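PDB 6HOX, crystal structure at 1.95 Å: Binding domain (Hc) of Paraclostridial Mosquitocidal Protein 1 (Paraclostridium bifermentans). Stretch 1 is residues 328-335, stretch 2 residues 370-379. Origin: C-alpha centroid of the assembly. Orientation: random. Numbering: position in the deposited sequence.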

# COMPACT_ATOMS: atom_id res chain seq x y z
N TYR A 328 -3.26 -5.16 17.17
CA TYR A 328 -3.89 -4.72 15.92
C TYR A 328 -5.18 -3.98 16.20
O TYR A 328 -5.92 -4.38 17.07
CB TYR A 328 -4.18 -5.91 15.01
CG TYR A 328 -2.93 -6.64 14.62
CD1 TYR A 328 -1.99 -6.03 13.81
CD2 TYR A 328 -2.66 -7.91 15.08
CE1 TYR A 328 -0.84 -6.69 13.42
CE2 TYR A 328 -1.51 -8.58 14.72
CZ TYR A 328 -0.60 -7.97 13.89
OH TYR A 328 0.55 -8.61 13.52
N VAL A 329 -5.42 -2.92 15.41
CA VAL A 329 -6.64 -2.16 15.45
C VAL A 329 -7.61 -2.81 14.48
O VAL A 329 -7.27 -3.04 13.34
CB VAL A 329 -6.43 -0.68 15.10
CG1 VAL A 329 -7.71 0.12 15.30
CG2 VAL A 329 -5.29 -0.09 15.90
N ARG A 330 -8.82 -3.11 14.97
CA ARG A 330 -9.86 -3.68 14.15
C ARG A 330 -11.03 -2.70 14.03
O ARG A 330 -11.30 -1.87 14.91
CB ARG A 330 -10.32 -5.02 14.73
CG ARG A 330 -9.25 -6.10 14.64
CD ARG A 330 -9.67 -7.38 15.32
NE ARG A 330 -8.64 -8.41 15.23
CZ ARG A 330 -7.52 -8.45 15.95
NH1 ARG A 330 -7.30 -7.58 16.92
NH2 ARG A 330 -6.61 -9.36 15.67
N LYS A 331 -11.69 -2.82 12.88
CA LYS A 331 -12.90 -2.13 12.52
C LYS A 331 -13.89 -2.18 13.69
O LYS A 331 -14.18 -3.25 14.18
CB LYS A 331 -13.46 -2.86 11.29
CG LYS A 331 -14.69 -2.26 10.67
CD LYS A 331 -15.43 -3.19 9.73
CE LYS A 331 -14.58 -3.74 8.61
NZ LYS A 331 -15.43 -4.43 7.61
N ASN A 332 -14.34 -1.00 14.13
CA ASN A 332 -15.32 -0.76 15.18
C ASN A 332 -14.73 -0.77 16.59
O ASN A 332 -15.48 -0.68 17.56
CB ASN A 332 -16.53 -1.70 15.13
CG ASN A 332 -17.28 -1.62 13.82
OD1 ASN A 332 -17.82 -2.62 13.37
ND2 ASN A 332 -17.33 -0.44 13.22
N ASP A 333 -13.40 -0.78 16.72
CA ASP A 333 -12.77 -0.68 18.04
C ASP A 333 -12.97 0.73 18.59
O ASP A 333 -12.88 1.69 17.84
CB ASP A 333 -11.27 -0.97 17.99
CG ASP A 333 -10.91 -2.44 17.88
OD1 ASP A 333 -11.83 -3.28 17.96
OD2 ASP A 333 -9.69 -2.72 17.74
N VAL A 334 -13.22 0.82 19.91
CA VAL A 334 -13.27 2.07 20.60
C VAL A 334 -11.86 2.37 21.10
O VAL A 334 -11.22 1.53 21.72
CB VAL A 334 -14.31 2.08 21.74
CG1 VAL A 334 -14.17 3.32 22.62
CG2 VAL A 334 -15.72 2.00 21.18
N ALA A 335 -11.37 3.56 20.78
CA ALA A 335 -9.98 3.87 21.03
C ALA A 335 -9.80 5.39 21.11
O ALA A 335 -10.62 6.16 20.60
CB ALA A 335 -9.12 3.24 19.95
N LEU A 370 -14.54 7.66 20.70
CA LEU A 370 -14.07 7.55 19.33
C LEU A 370 -14.11 6.08 18.95
O LEU A 370 -13.69 5.23 19.73
CB LEU A 370 -12.64 8.08 19.21
CG LEU A 370 -12.50 9.53 18.80
CD1 LEU A 370 -13.32 10.41 19.71
CD2 LEU A 370 -11.03 9.95 18.79
N LYS A 371 -14.59 5.82 17.73
CA LYS A 371 -14.58 4.51 17.13
C LYS A 371 -13.90 4.62 15.76
O LYS A 371 -14.25 5.48 14.96
CB LYS A 371 -16.02 4.00 17.03
CG LYS A 371 -16.16 2.51 16.79
CD LYS A 371 -17.60 2.05 16.75
CE LYS A 371 -18.17 1.87 18.14
NZ LYS A 371 -18.90 0.58 18.25
N LEU A 372 -12.91 3.76 15.52
CA LEU A 372 -12.30 3.66 14.21
C LEU A 372 -13.08 2.62 13.40
O LEU A 372 -13.21 1.45 13.81
CB LEU A 372 -10.81 3.31 14.34
CG LEU A 372 -9.88 4.50 14.58
CD1 LEU A 372 -10.14 5.15 15.93
CD2 LEU A 372 -8.41 4.10 14.50
N ILE A 373 -13.60 3.06 12.26
CA ILE A 373 -14.52 2.28 11.44
C ILE A 373 -14.03 2.27 9.99
O ILE A 373 -13.18 3.06 9.58
CB ILE A 373 -15.96 2.83 11.52
CG1 ILE A 373 -16.05 4.22 10.90
CG2 ILE A 373 -16.47 2.79 12.96
CD1 ILE A 373 -17.40 4.87 10.99
N GLN A 374 -14.60 1.36 9.23
CA GLN A 374 -14.38 1.27 7.82
C GLN A 374 -15.75 1.14 7.16
O GLN A 374 -16.34 0.09 7.20
CB GLN A 374 -13.47 0.09 7.47
CG GLN A 374 -13.21 -0.04 5.98
CD GLN A 374 -12.67 1.24 5.41
OE1 GLN A 374 -13.42 2.08 4.91
NE2 GLN A 374 -11.36 1.41 5.51
N LEU A 375 -16.21 2.24 6.57
CA LEU A 375 -17.51 2.31 5.92
C LEU A 375 -17.41 1.95 4.44
O LEU A 375 -18.42 1.81 3.77
CB LEU A 375 -18.09 3.72 6.09
CG LEU A 375 -18.47 4.12 7.51
CD1 LEU A 375 -18.91 5.57 7.55
CD2 LEU A 375 -19.57 3.22 8.06
N GLN A 376 -16.18 1.85 3.92
CA GLN A 376 -15.89 1.38 2.57
C GLN A 376 -15.50 -0.10 2.69
O GLN A 376 -15.96 -0.78 3.58
CB GLN A 376 -14.83 2.29 1.95
CG GLN A 376 -15.24 3.76 1.84
CD GLN A 376 -16.46 3.94 0.96
OE1 GLN A 376 -16.53 3.40 -0.15
NE2 GLN A 376 -17.44 4.70 1.44
N SER A 377 -14.64 -0.62 1.81
CA SER A 377 -14.23 -2.04 1.86
C SER A 377 -12.93 -2.19 2.65
O SER A 377 -12.23 -1.21 2.88
CB SER A 377 -14.10 -2.56 0.48
OG SER A 377 -13.39 -1.62 -0.32
N ASN A 378 -12.63 -3.42 3.07
CA ASN A 378 -11.49 -3.74 3.95
C ASN A 378 -10.14 -3.45 3.28
O ASN A 378 -9.12 -3.37 3.98
CB ASN A 378 -11.44 -5.21 4.35
CG ASN A 378 -12.44 -5.60 5.41
OD1 ASN A 378 -12.98 -4.75 6.11
ND2 ASN A 378 -12.68 -6.90 5.53
N ASP A 379 -10.12 -3.32 1.95
CA ASP A 379 -8.90 -3.12 1.21
C ASP A 379 -8.41 -1.66 1.29
O ASP A 379 -7.28 -1.38 0.91
CB ASP A 379 -9.08 -3.52 -0.26
CG ASP A 379 -10.27 -2.83 -0.90
OD1 ASP A 379 -11.40 -3.13 -0.50
OD2 ASP A 379 -10.03 -1.95 -1.73
O HOH W 1 -15.79 -2.60 5.81
O HOH W 2 -12.69 6.65 22.54

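Residues 370-373 form a β-strand, and the end of the first stretch runs antiparallel to it. The register is clearest at Val334 and Lys371, a non-hydrogen-bonded antiparallel pair whose CA atoms lie 4.4 Å apart. Backbone hydrogen bonds flank this pair. Ala335 N donates to Leu370 O at 3.0 Å, with an N-H...O angle of 160°, and Leu372 N donates to Asp333 O at 3.1 Å and 153°. Between them, the carbonyl oxygens also receive CA-H...O contacts: Val334 CA lies 3.3 Å from Leu370 O, and Lys371 CA lies 3.4 Å from Asp333 O, as expected where the two chains come close at a non-hydrogen-bonded pair.

A type II β-turn from Arg330 to Asp333 leads into this pairing. Asp333 N closes it by donating to Arg330 O at 3.0 Å, and Asn332 takes the positive phi (84°) typical of the third position of such a turn. Arg330 N also donates to Asp333 OD2 (2.9 Å, 169°); OD2 takes this bond within its own stretch and another elsewhere in the structure, and the end of the side chain leads away from the strand. With the turn in this conformation, Asn332 N faces the strand and donates to Leu372 O at 2.7 Å and 150°, the shortest of the backbone bonds across the stretches.

A water adds to the Ala335 end of the pairing: water 2 accepts from Leu370 N at 2.8 Å and lies 2.9 Å from Ala335 O, in position to bridge the two residues. Those two residues' carbonyls, Ala335 O and Leu370 O, are 3.3 Å apart, but both are acceptors and cannot bond directly.

Among the side chains, Val334 and Lys371 share one face of the sheet. Val334 CG2 meets Lys371 CE at 3.9 Å, a contact with the aliphatic part of the lysine. Asn332 itself points its CA-to-CB bond away, yet its ND2 comes within 3.4 Å of Ile373 CG2, a van der Waals approach. The apolar contact is made by buried residues, Val329 CG1 and Leu372 CD2, at 4.1 Å.

Lys331 reaches farthest along the second stretch. Its CA-to-CB bond points sideways, but the chain passes Gln374, with CE 4.1 Å from Gln374 CB, and brings NZ to Asn378 OD1 at 2.9 Å, where the ammonium donates to the amide oxygen. NZ also donates to water 1 at 2.6 Å; that water donates to Gln374 O (3.1 Å) and Gln376 O (2.9 Å), linking the lysine to the loop backbone.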